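Local coordinates for protein tRNA (adenine(58)-N(1))-methyltransferase TrmI (Thermus thermophilus, PDB 2PWY) that transfers a methyl group from S-adenosyl-L-methionine to N1 of adenosine 58 in tRNA and is required for growth at extreme temperatures, at residues D168-D173 and R192-Y197; E176-L181 and V204-R209; A103-G108 and A135-N140; L123-E128 and N149-L154. All blocks are in the same frame, centred on the assembly; numbering follows the deposited sequence.

Contact 1: residues D168-D173 and R192-Y197; sequences DGVALD and RFLVAY. With SAH (S-adenosyl-L-homocysteine), chain E.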
# COMPACT_ATOMS: atom_id res chain seq x y z
N ASP A 168 30.78 -9.38 6.47
CA ASP A 168 30.14 -9.35 5.17
C ASP A 168 28.86 -8.51 5.16
O ASP A 168 28.32 -8.19 4.10
CB ASP A 168 29.86 -10.77 4.68
CG ASP A 168 31.14 -11.58 4.54
OD1 ASP A 168 31.96 -11.24 3.66
OD2 ASP A 168 31.34 -12.52 5.34
N GLY A 169 28.42 -8.12 6.35
CA GLY A 169 27.18 -7.34 6.50
C GLY A 169 27.07 -6.91 7.94
O GLY A 169 27.70 -7.51 8.83
N VAL A 170 26.31 -5.85 8.16
CA VAL A 170 26.02 -5.36 9.51
C VAL A 170 24.51 -5.15 9.62
O VAL A 170 23.95 -4.36 8.87
CB VAL A 170 26.74 -4.03 9.83
CG1 VAL A 170 26.30 -3.50 11.20
CG2 VAL A 170 28.28 -4.22 9.78
N ALA A 171 23.88 -5.85 10.56
CA ALA A 171 22.44 -5.76 10.78
C ALA A 171 22.19 -5.00 12.07
O ALA A 171 22.67 -5.42 13.14
CB ALA A 171 21.83 -7.15 10.88
N LEU A 172 21.44 -3.91 11.98
CA LEU A 172 21.13 -3.11 13.17
C LEU A 172 19.65 -3.06 13.45
O LEU A 172 18.83 -2.83 12.55
CB LEU A 172 21.67 -1.68 13.03
CG LEU A 172 23.18 -1.55 12.87
CD1 LEU A 172 23.52 -0.09 12.84
CD2 LEU A 172 23.95 -2.26 14.00
N ASP A 173 19.32 -3.30 14.71
CA ASP A 173 17.98 -3.04 15.22
C ASP A 173 18.19 -2.48 16.62
O ASP A 173 18.38 -3.23 17.58
CB ASP A 173 17.12 -4.32 15.25
CG ASP A 173 15.73 -4.08 15.82
OD1 ASP A 173 15.40 -2.94 16.23
OD2 ASP A 173 14.94 -5.07 15.86
N ARG A 192 30.17 -3.68 0.83
CA ARG A 192 29.13 -4.48 1.48
C ARG A 192 28.17 -3.58 2.28
O ARG A 192 28.34 -2.36 2.29
CB ARG A 192 29.74 -5.61 2.31
CG ARG A 192 30.58 -6.57 1.45
CD ARG A 192 29.71 -7.35 0.45
NE ARG A 192 28.79 -8.25 1.15
CZ ARG A 192 27.79 -8.93 0.58
NH1 ARG A 192 27.55 -8.83 -0.72
NH2 ARG A 192 27.04 -9.72 1.33
N PHE A 193 27.15 -4.16 2.91
CA PHE A 193 26.02 -3.35 3.38
C PHE A 193 25.82 -3.35 4.88
O PHE A 193 26.09 -4.35 5.55
CB PHE A 193 24.71 -3.80 2.72
CG PHE A 193 24.72 -3.65 1.23
CD1 PHE A 193 24.33 -2.45 0.64
CD2 PHE A 193 25.18 -4.69 0.42
CE1 PHE A 193 24.36 -2.31 -0.74
CE2 PHE A 193 25.22 -4.56 -0.94
CZ PHE A 193 24.80 -3.36 -1.53
N LEU A 194 25.36 -2.20 5.37
CA LEU A 194 24.75 -2.09 6.70
C LEU A 194 23.26 -1.86 6.46
O LEU A 194 22.89 -1.06 5.59
CB LEU A 194 25.34 -0.90 7.48
CG LEU A 194 24.76 -0.56 8.87
CD1 LEU A 194 25.83 0.13 9.73
CD2 LEU A 194 23.47 0.32 8.83
N VAL A 195 22.42 -2.57 7.21
CA VAL A 195 20.97 -2.37 7.10
C VAL A 195 20.40 -2.17 8.49
O VAL A 195 20.60 -3.03 9.38
CB VAL A 195 20.23 -3.54 6.39
CG1 VAL A 195 18.72 -3.21 6.32
CG2 VAL A 195 20.80 -3.77 4.98
N ALA A 196 19.73 -1.03 8.69
CA ALA A 196 19.14 -0.67 9.98
C ALA A 196 17.62 -0.67 9.91
O ALA A 196 17.03 -0.23 8.92
CB ALA A 196 19.62 0.69 10.45
N TYR A 197 17.01 -1.13 11.01
CA TYR A 197 15.56 -1.21 11.18
C TYR A 197 15.15 -0.09 12.14
O TYR A 197 15.66 -0.00 13.25
CB TYR A 197 15.28 -2.59 11.76
CG TYR A 197 13.87 -2.99 12.15
CD1 TYR A 197 13.02 -3.62 11.23
CD2 TYR A 197 13.43 -2.85 13.47
CE1 TYR A 197 11.74 -4.06 11.61
CE2 TYR A 197 12.14 -3.29 13.85
CZ TYR A 197 11.32 -3.89 12.93
OH TYR A 197 10.07 -4.33 13.30
N SAH E . 16.17 -7.48 16.43
CA SAH E . 15.91 -7.93 17.84
CB SAH E . 15.27 -6.82 18.66
CG SAH E . 16.27 -5.72 19.03
SD SAH E . 15.51 -4.57 20.22
C SAH E . 15.03 -9.16 17.79
O SAH E . 14.57 -9.55 16.71
OXT SAH E . 14.79 -9.80 18.83
C5' SAH E . 16.96 -3.51 20.41
C4' SAH E . 17.98 -4.10 21.39
O4' SAH E . 19.22 -3.45 21.20
C3' SAH E . 17.64 -3.92 22.88
O3' SAH E . 17.71 -5.20 23.50
C2' SAH E . 18.71 -2.97 23.41
O2' SAH E . 19.13 -3.27 24.72
C1' SAH E . 19.85 -3.23 22.46
N9 SAH E . 20.80 -2.13 22.20
C8 SAH E . 20.49 -0.83 21.91
N7 SAH E . 21.66 -0.19 21.66
C5 SAH E . 22.69 -1.07 21.73
C6 SAH E . 24.07 -0.93 21.56
N6 SAH E . 24.62 0.25 21.23
N1 SAH E . 24.86 -2.06 21.72
C2 SAH E . 24.31 -3.28 22.05
N3 SAH E . 22.94 -3.39 22.23
C4 SAH E . 22.15 -2.30 22.07
O HOH W 1 26.18 -6.91 2.94
O HOH W 2 14.84 -0.07 15.97
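Arg192 reaches across to the neighbouring strand and meets the carbonyl of Asp168. Its NE donates to Asp168 O at 3.0 Å with an N-H...O angle of 153°, meeting a lone pair in the carbonyl plane, while NH2 adds a weak second bond. Bends at chi2 and chi3 fold the chain over to this oxygen. The same oxygen accepts a hydrogen from a water that in turn takes the N-H of Phe193, and Arg192 NH1 forms a salt bridge with Asp93. An alanine at Arg192 would probably leave Asp168 O with the water but no guanidinium, and Asp93 without its mate. At the other end, Asp173 OD2 accepts a hydrogen bond from the amino N of S-adenosyl-L-homocysteine at 2.8 Å and is also bonded to Thr80. Its OD1 lies 3.4 Å from Tyr197 CD2, and a second water links OD1 to Tyr197 O. Both side chains have CG anti to the backbone N and run side by side, carboxylate and ring planes 57° apart. Between these ends four backbone bonds join the parallel strands, the straightest from Leu172 N to Val195 O at 2.9 Å. On the face carrying Val170, Leu172, Leu194 and Ala196, Leu194 CD1 sits 3.9 Å from both Val170 CG1 and Leu172 CD1, and helix 181-187 covers Val170 and Leu194. The contact thus pairs an apolar, regularly bonded middle with polar ends, and the carboxylate at the C-terminal end of strand 169-173 is consistent with electrostatic attraction for the amino group of the cofactor.

Contact 2: residues E176-L181 and V204-R209; sequences EPWKVL and VLELVR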
# COMPACT_ATOMS: atom_id res chain seq x y z
N GLU A 176 19.39 4.01 18.46
CA GLU A 176 20.35 5.06 18.09
C GLU A 176 21.51 4.50 17.28
O GLU A 176 22.66 4.47 17.77
CB GLU A 176 20.85 5.78 19.33
CG GLU A 176 19.72 6.43 20.14
CD GLU A 176 20.19 7.04 21.43
OE1 GLU A 176 20.86 6.34 22.22
OE2 GLU A 176 19.87 8.22 21.65
N PRO A 177 21.23 4.04 16.04
CA PRO A 177 22.25 3.41 15.21
C PRO A 177 23.41 4.34 14.84
O PRO A 177 24.49 3.85 14.56
CB PRO A 177 21.48 3.01 13.94
CG PRO A 177 20.30 3.89 13.92
CD PRO A 177 19.93 4.11 15.35
N TRP A 178 23.19 5.65 14.84
CA TRP A 178 24.28 6.60 14.59
C TRP A 178 25.46 6.39 15.56
O TRP A 178 26.61 6.59 15.19
CB TRP A 178 23.80 8.06 14.64
CG TRP A 178 22.73 8.31 15.65
CD1 TRP A 178 22.89 8.74 16.95
CD2 TRP A 178 21.32 8.14 15.45
NE1 TRP A 178 21.66 8.84 17.56
CE2 TRP A 178 20.68 8.50 16.66
CE3 TRP A 178 20.53 7.75 14.36
CZ2 TRP A 178 19.29 8.44 16.82
CZ3 TRP A 178 19.13 7.70 14.52
CH2 TRP A 178 18.53 8.05 15.74
N LYS A 179 25.17 5.98 16.79
CA LYS A 179 26.21 5.76 17.80
C LYS A 179 27.18 4.61 17.49
O LYS A 179 28.27 4.56 18.06
CB LYS A 179 25.60 5.55 19.18
CG LYS A 179 24.91 6.77 19.74
CD LYS A 179 24.55 6.55 21.21
CE LYS A 179 23.68 7.65 21.77
NZ LYS A 179 24.10 9.01 21.35
N VAL A 180 26.78 3.69 16.61
CA VAL A 180 27.59 2.50 16.29
C VAL A 180 28.17 2.53 14.87
O VAL A 180 28.77 1.55 14.41
CB VAL A 180 26.80 1.16 16.55
CG1 VAL A 180 26.29 1.10 17.97
CG2 VAL A 180 25.65 0.95 15.56
N LEU A 181 28.00 3.65 14.17
CA LEU A 181 28.44 3.77 12.78
C LEU A 181 29.96 3.72 12.63
O LEU A 181 30.48 3.19 11.65
CB LEU A 181 27.89 5.04 12.13
CG LEU A 181 26.40 5.05 11.77
CD1 LEU A 181 26.05 6.40 11.15
CD2 LEU A 181 26.01 3.89 10.83
N VAL A 204 15.04 7.69 10.81
CA VAL A 204 15.61 7.48 9.48
C VAL A 204 16.40 8.70 9.02
O VAL A 204 17.55 8.59 8.61
CB VAL A 204 14.52 7.12 8.43
CG1 VAL A 204 15.10 7.14 6.98
CG2 VAL A 204 13.89 5.75 8.75
N LEU A 205 15.78 9.87 9.11
CA LEU A 205 16.44 11.09 8.66
C LEU A 205 17.69 11.38 9.49
O LEU A 205 18.70 11.80 8.94
CB LEU A 205 15.46 12.28 8.69
CG LEU A 205 14.31 12.17 7.68
CD1 LEU A 205 13.20 13.16 8.05
CD2 LEU A 205 14.82 12.41 6.25
N GLU A 206 17.61 11.13 10.80
CA GLU A 206 18.76 11.31 11.67
C GLU A 206 19.91 10.38 11.26
O GLU A 206 21.06 10.82 11.19
CB GLU A 206 18.38 11.11 13.15
CG GLU A 206 19.53 11.45 14.10
CD GLU A 206 19.09 11.72 15.54
OE1 GLU A 206 17.87 11.71 15.85
OE2 GLU A 206 19.99 11.97 16.37
N LEU A 207 19.59 9.11 10.99
CA LEU A 207 20.60 8.14 10.55
C LEU A 207 21.24 8.55 9.21
O LEU A 207 22.46 8.48 9.03
CB LEU A 207 20.01 6.72 10.47
CG LEU A 207 20.94 5.64 9.87
CD1 LEU A 207 22.24 5.52 10.70
CD2 LEU A 207 20.21 4.30 9.82
N VAL A 208 20.40 8.99 8.27
CA VAL A 208 20.87 9.44 6.96
C VAL A 208 21.88 10.58 7.12
O VAL A 208 22.94 10.56 6.51
CB VAL A 208 19.69 9.82 6.03
CG1 VAL A 208 20.15 10.66 4.81
CG2 VAL A 208 18.98 8.54 5.56
N ARG A 209 21.54 11.56 7.97
CA ARG A 209 22.46 12.68 8.23
C ARG A 209 23.74 12.22 8.93
O ARG A 209 24.84 12.60 8.52
CB ARG A 209 21.75 13.78 9.03
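Glu206 lies flat over one face of the Trp178 indole. Its CG stands 3.7 Å from the centroid of the six-membered ring, 7° off the ring normal, a CH-pi contact. Beyond it the carboxylate stacks on the ring with the two planes 6° apart, CD being 3.5 Å from Trp178 CZ2. With CG anti to the backbone N (chi1 -173°) and an extended chain, the glutamate carries its whole length across the indole, which it crosses at about a right angle. The helix backbone approaches the same indole at Trp178 CE3, 3.8 Å from Leu207 N, with Leu207 CB close by. An alanine in place of Trp178 would probably open a gap beside helix 201-211 and leave the glutamate chain free to turn. Leu207 supplies the apolar part: its CD1 meets Leu181 CD1 at 3.9 Å and Pro177 CG at 4.1 Å. The indole is positioned from its opposite face, where Glu176 CA and Pro177 CD each sit 3.7 Å above the plane, toward the rim. No hydrogen bond joins the two segments; the contact rests on the CH-pi approach, the stacked carboxylate and apolar packing. The loop 176-181 enters helix 181-187 with Val180 at the N-cap position. Leu207 also packs on Ala196 and Leu198 of strand 192-198 and on Val250 of strand 248-254, which places helix 201-211 against the central sheet with the 176-181 loop alongside.

Contact 3: residues A103-G108 and A135-N140; sequences AGTGSG and AQAERN. With SAH (S-adenosyl-L-homocysteine), chain E.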
# COMPACT_ATOMS: atom_id res chain seq x y z
N ALA A 103 23.59 -5.89 16.13
CA ALA A 103 23.20 -5.31 17.43
C ALA A 103 21.84 -4.60 17.28
O ALA A 103 21.57 -4.05 16.21
CB ALA A 103 24.27 -4.33 17.93
N GLY A 104 20.97 -4.64 18.30
CA GLY A 104 21.17 -5.45 19.51
C GLY A 104 20.49 -6.81 19.40
O GLY A 104 19.48 -6.93 18.70
N THR A 105 21.04 -7.83 20.06
CA THR A 105 20.44 -9.17 20.01
C THR A 105 18.94 -9.13 20.32
O THR A 105 18.14 -9.81 19.66
CB THR A 105 21.18 -10.17 20.94
OG1 THR A 105 22.59 -9.97 20.84
CG2 THR A 105 20.86 -11.61 20.56
N GLY A 106 18.57 -8.33 21.32
CA GLY A 106 17.17 -8.13 21.67
C GLY A 106 16.56 -9.39 22.24
O GLY A 106 16.92 -9.80 23.35
N SER A 107 15.63 -10.00 21.49
CA SER A 107 15.01 -11.28 21.87
C SER A 107 15.40 -12.42 20.94
O SER A 107 14.87 -13.52 21.04
CB SER A 107 13.49 -11.13 21.95
OG SER A 107 13.16 -10.30 23.06
N GLY A 108 16.35 -12.15 20.03
CA GLY A 108 16.90 -13.18 19.15
C GLY A 108 16.11 -13.48 17.88
O GLY A 108 16.43 -14.43 17.17
N ALA A 135 19.96 -12.77 28.04
CA ALA A 135 19.57 -14.08 28.56
C ALA A 135 18.33 -14.65 27.87
O ALA A 135 18.34 -15.82 27.47
CB ALA A 135 19.37 -14.02 30.08
N GLN A 136 17.30 -13.83 27.68
CA GLN A 136 16.08 -14.27 27.00
C GLN A 136 16.37 -14.59 25.53
O GLN A 136 15.89 -15.60 25.00
CB GLN A 136 14.95 -13.23 27.11
CG GLN A 136 13.58 -13.72 26.58
CD GLN A 136 13.10 -14.99 27.28
OE1 GLN A 136 13.06 -15.05 28.51
NE2 GLN A 136 12.73 -16.00 26.50
N ALA A 137 17.16 -13.74 24.89
CA ALA A 137 17.51 -13.94 23.48
C ALA A 137 18.23 -15.28 23.30
O ALA A 137 17.89 -16.05 22.41
CB ALA A 137 18.38 -12.80 22.96
N GLU A 138 19.19 -15.55 24.17
CA GLU A 138 19.91 -16.82 24.12
C GLU A 138 18.96 -18.00 24.30
O GLU A 138 19.05 -18.96 23.54
CB GLU A 138 21.08 -16.83 25.12
CG GLU A 138 22.16 -15.80 24.77
CD GLU A 138 23.35 -15.80 25.72
OE1 GLU A 138 23.28 -16.48 26.76
OE2 GLU A 138 24.34 -15.10 25.43
N ARG A 139 18.04 -17.93 25.26
CA ARG A 139 17.05 -19.01 25.43
C ARG A 139 16.22 -19.19 24.16
O ARG A 139 16.00 -20.32 23.70
CB ARG A 139 16.12 -18.77 26.63
CG ARG A 139 16.76 -19.09 27.99
CD ARG A 139 15.74 -19.08 29.14
NE ARG A 139 15.27 -17.73 29.46
CZ ARG A 139 15.90 -16.87 30.27
NH1 ARG A 139 17.03 -17.21 30.88
NH2 ARG A 139 15.38 -15.67 30.47
N ASN A 140 15.77 -18.07 23.59
CA ASN A 140 14.91 -18.11 22.41
C ASN A 140 15.62 -18.77 21.23
O ASN A 140 15.04 -19.62 20.54
CB ASN A 140 14.44 -16.71 22.03
CG ASN A 140 13.35 -16.18 22.95
OD1 ASN A 140 12.74 -16.93 23.73
ND2 ASN A 140 13.08 -14.89 22.86
N SAH E . 16.17 -7.48 16.43
CA SAH E . 15.91 -7.93 17.84
CB SAH E . 15.27 -6.82 18.66
CG SAH E . 16.27 -5.72 19.03
SD SAH E . 15.51 -4.57 20.22
C SAH E . 15.03 -9.16 17.79
O SAH E . 14.57 -9.55 16.71
OXT SAH E . 14.79 -9.80 18.83
C5' SAH E . 16.96 -3.51 20.41
C4' SAH E . 17.98 -4.10 21.39
O4' SAH E . 19.22 -3.45 21.20
C3' SAH E . 17.64 -3.92 22.88
O3' SAH E . 17.71 -5.20 23.50
C2' SAH E . 18.71 -2.97 23.41
O2' SAH E . 19.13 -3.27 24.72
C1' SAH E . 19.85 -3.23 22.46
N9 SAH E . 20.80 -2.13 22.20
C8 SAH E . 20.49 -0.83 21.91
N7 SAH E . 21.66 -0.19 21.66
C5 SAH E . 22.69 -1.07 21.73
C6 SAH E . 24.07 -0.93 21.56
N6 SAH E . 24.62 0.25 21.23
N1 SAH E . 24.86 -2.06 21.72
C2 SAH E . 24.31 -3.28 22.05
N3 SAH E . 22.94 -3.39 22.23
C4 SAH E . 22.15 -2.30 22.07
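Asn140 supplies the hydrogen bond between the two segments: its ND2 donates to Ser107 O at 2.9 Å, with an N-H...O angle of 167°. The carbonyl oxygen lies in the amide plane of Asn140 and is met on a lone pair. The amide is gripped further, because Gln136 NE2 donates to Asn140 OD1 at 2.9 Å from above the carbonyl plane, and ND2 is also bonded to Lys74 O, together fixing its rotation.

Apolar and van der Waals contact centres on Ala137, whose CB points into the loop. It touches Thr105 CG2 at 3.7 Å, Gly106 O at 3.4 Å and Gly108 N at 3.6 Å. With OG1 beside the backbone N (chi1 -42°), CG2 falls anti to N and the methyl turns to the helix, while OG1 is hydrogen-bonded to Ser126 OG. A beta-carbon at Gly108 would come tight against Ala137 O, and one at Gly106 would strike the ligand; both residues also have positive phi.

Ligand bonding uses the other side of the loop. Ser107 N donates to OXT of S-adenosyl-L-homocysteine at 2.8 Å, and Ser107 OG is hydrogen-bonded to Ala77 O and Ser76 N. A type II' turn from Thr105 to Gly108, closed by Gly108 N to Thr105 O at 3.0 Å, shapes this bend. Such a glycine-rich loop between strand 99-103 and helix 109-118 is the cofactor-binding signature of class I methyltransferases with a Rossmann-like fold.

Contact 4: residues L123-E128 and N149-L154; sequences LVESYE and NVRFHL. With SAH (S-adenosyl-L-homocysteine), chain E.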
# COMPACT_ATOMS: atom_id res chain seq x y z
N LEU A 123 28.94 -17.08 10.54
CA LEU A 123 28.98 -16.55 11.90
C LEU A 123 28.05 -15.37 12.04
O LEU A 123 28.04 -14.46 11.20
CB LEU A 123 30.41 -16.11 12.25
CG LEU A 123 30.57 -15.36 13.58
CD1 LEU A 123 30.38 -16.29 14.79
CD2 LEU A 123 31.91 -14.63 13.65
N VAL A 124 27.26 -15.38 13.11
CA VAL A 124 26.52 -14.20 13.55
C VAL A 124 27.24 -13.72 14.83
O VAL A 124 27.28 -14.42 15.84
CB VAL A 124 25.02 -14.52 13.84
CG1 VAL A 124 24.25 -13.24 14.27
CG2 VAL A 124 24.34 -15.18 12.63
N GLU A 125 27.85 -12.54 14.75
CA GLU A 125 28.53 -11.93 15.88
C GLU A 125 27.56 -10.93 16.47
O GLU A 125 27.41 -9.83 15.93
CB GLU A 125 29.76 -11.20 15.35
CG GLU A 125 30.77 -10.83 16.39
CD GLU A 125 31.81 -11.91 16.54
OE1 GLU A 125 32.78 -11.92 15.76
OE2 GLU A 125 31.63 -12.76 17.42
N SER A 126 26.90 -11.29 17.56
CA SER A 126 25.76 -10.51 18.04
C SER A 126 26.04 -9.83 19.38
O SER A 126 26.55 -10.46 20.31
CB SER A 126 24.53 -11.43 18.15
OG SER A 126 23.35 -10.67 18.36
N TYR A 127 25.69 -8.55 19.47
CA TYR A 127 25.96 -7.76 20.69
C TYR A 127 24.68 -7.30 21.34
O TYR A 127 23.76 -6.85 20.65
CB TYR A 127 26.83 -6.52 20.38
CG TYR A 127 28.25 -6.93 20.13
CD1 TYR A 127 29.22 -6.76 21.11
CD2 TYR A 127 28.62 -7.53 18.92
CE1 TYR A 127 30.54 -7.16 20.88
CE2 TYR A 127 29.92 -7.94 18.70
CZ TYR A 127 30.87 -7.76 19.68
OH TYR A 127 32.16 -8.18 19.45
N GLU A 128 24.62 -7.39 22.66
CA GLU A 128 23.46 -6.91 23.41
C GLU A 128 23.92 -6.28 24.72
O GLU A 128 24.60 -6.93 25.51
CB GLU A 128 22.48 -8.07 23.67
CG GLU A 128 21.34 -7.76 24.63
CD GLU A 128 20.51 -6.56 24.22
OE1 GLU A 128 19.90 -6.58 23.12
OE2 GLU A 128 20.44 -5.60 25.02
N ASN A 149 26.57 -21.38 15.49
CA ASN A 149 27.13 -20.38 14.60
C ASN A 149 26.78 -18.97 15.06
O ASN A 149 26.92 -18.03 14.29
CB ASN A 149 26.68 -20.61 13.14
CG ASN A 149 25.21 -20.29 12.92
OD1 ASN A 149 24.41 -20.27 13.87
ND2 ASN A 149 24.84 -20.04 11.66
N VAL A 150 26.33 -18.82 16.30
CA VAL A 150 26.11 -17.50 16.89
C VAL A 150 27.06 -17.28 18.06
O VAL A 150 27.08 -18.09 19.00
CB VAL A 150 24.65 -17.32 17.40
CG1 VAL A 150 24.45 -15.89 17.87
CG2 VAL A 150 23.64 -17.66 16.30
N ARG A 151 27.83 -16.20 18.01
CA ARG A 151 28.65 -15.78 19.15
C ARG A 151 27.99 -14.57 19.80
O ARG A 151 27.91 -13.50 19.18
CB ARG A 151 30.09 -15.48 18.73
CG ARG A 151 31.06 -15.31 19.91
CD ARG A 151 32.53 -15.14 19.50
NE ARG A 151 33.06 -16.27 18.73
CZ ARG A 151 33.73 -16.16 17.58
NH1 ARG A 151 34.00 -14.97 17.06
NH2 ARG A 151 34.16 -17.26 16.96
N PHE A 152 27.48 -14.76 21.02
CA PHE A 152 26.78 -13.70 21.74
C PHE A 152 27.78 -12.92 22.58
O PHE A 152 28.69 -13.51 23.16
CB PHE A 152 25.71 -14.27 22.69
CG PHE A 152 24.59 -15.00 22.00
CD1 PHE A 152 23.51 -14.29 21.45
CD2 PHE A 152 24.56 -16.40 21.95
CE1 PHE A 152 22.43 -14.96 20.83
CE2 PHE A 152 23.49 -17.08 21.33
CZ PHE A 152 22.43 -16.36 20.78
N HIS A 153 27.59 -11.60 22.64
CA HIS A 153 28.42 -10.72 23.46
C HIS A 153 27.56 -9.80 24.31
O HIS A 153 26.64 -9.14 23.80
CB HIS A 153 29.32 -9.85 22.59
CG HIS A 153 30.23 -10.62 21.69
ND1 HIS A 153 29.83 -11.08 20.45
CD2 HIS A 153 31.52 -11.01 21.84
CE1 HIS A 153 30.84 -11.72 19.88
NE2 HIS A 153 31.87 -11.70 20.71
N LEU A 154 27.88 -9.75 25.60
CA LEU A 154 27.23 -8.81 26.51
C LEU A 154 28.03 -7.52 26.50
O LEU A 154 29.20 -7.49 26.90
CB LEU A 154 27.17 -9.36 27.93
CG LEU A 154 26.60 -8.41 28.99
CD1 LEU A 154 25.12 -8.14 28.74
CD2 LEU A 154 26.82 -9.01 30.37
N SAH E . 16.17 -7.48 16.43
CA SAH E . 15.91 -7.93 17.84
CB SAH E . 15.27 -6.82 18.66
CG SAH E . 16.27 -5.72 19.03
SD SAH E . 15.51 -4.57 20.22
C SAH E . 15.03 -9.16 17.79
O SAH E . 14.57 -9.55 16.71
OXT SAH E . 14.79 -9.80 18.83
C5' SAH E . 16.96 -3.51 20.41
C4' SAH E . 17.98 -4.10 21.39
O4' SAH E . 19.22 -3.45 21.20
C3' SAH E . 17.64 -3.92 22.88
O3' SAH E . 17.71 -5.20 23.50
C2' SAH E . 18.71 -2.97 23.41
O2' SAH E . 19.13 -3.27 24.72
C1' SAH E . 19.85 -3.23 22.46
N9 SAH E . 20.80 -2.13 22.20
C8 SAH E . 20.49 -0.83 21.91
N7 SAH E . 21.66 -0.19 21.66
C5 SAH E . 22.69 -1.07 21.73
C6 SAH E . 24.07 -0.93 21.56
N6 SAH E . 24.62 0.25 21.23
N1 SAH E . 24.86 -2.06 21.72
C2 SAH E . 24.31 -3.28 22.05
N3 SAH E . 22.94 -3.39 22.23
C4 SAH E . 22.15 -2.30 22.07
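Tyr127 and His153 form an offset stack, centroids 4.2 Å apart and planes at 6°. The imidazole lies over the hydroxyl end of the tyrosine ring, while His153 CB sits over its CD1-CE1 side on the same face, 3.7 Å from the ring centroid. Both rings have CG anti to the carbonyl carbon (chi1 -74° and -58°), which leans them over one another across the paired strands. The imidazole is steadied at its edge by a weak bond from ND1 to Ser126 O, an oxygen that also takes His153 N at 2.8 Å. On the same face of the sheet Glu125 and Arg151 run side by side, in a weak salt bridge from Arg151 NH1 to Glu125 OE2, whose position in the model is doubtful; Glu125 OE1 has a firmer partner in Tyr167. Leu123 lays CD1 over one face of that guanidinium. On the opposite face of the sheet Val124 CB meets Val150 CG2 at 4.2 Å, next to Ser126 and Phe152, whose ring packs on helix 131-144. Beneath these side chains five backbone bonds hold the parallel strands, among them Ser126 N to Arg151 O at 2.9 Å. Glu128 turns its end away from the neighbouring strand and takes both ribose hydroxyls of S-adenosyl-L-homocysteine, O3' at OE1 (2.6 Å) and O2' at OE2 (2.7 Å). Strand 123-128, helix 131-144 and strand 150-154 make a beta-alpha-beta unit, and an acidic residue at the C-terminal end of the unit's first strand, 123-128, binding the ribose hydroxyls is a hallmark of the class I methyltransferase fold.

Contacts 1 and 4 are parallel strand pairs in the same mixed sheet, separated by strand 99-103; contact 1 lies inside it and is buried, whereas contact 4 includes the outermost strand 150-154 and is partly exposed, with an aromatic stack and a weak ion pair on one face. Contacts 2 and 3 join loops to helices. Contact 2 rests on packing, its leucine and proline side buried and Glu206 exposed, and shares its apolar layer with contact 1, where Ala196 meets Leu207. Contact 3 is buried and mixed, one side-chain hydrogen bond beside close packing on an alanine, and touches contact 4 through Thr105-Ser126 and Gly106-Glu128. Contacts 1, 3 and 4 bond the ligand at its amino, carboxylate and ribose groups respectively.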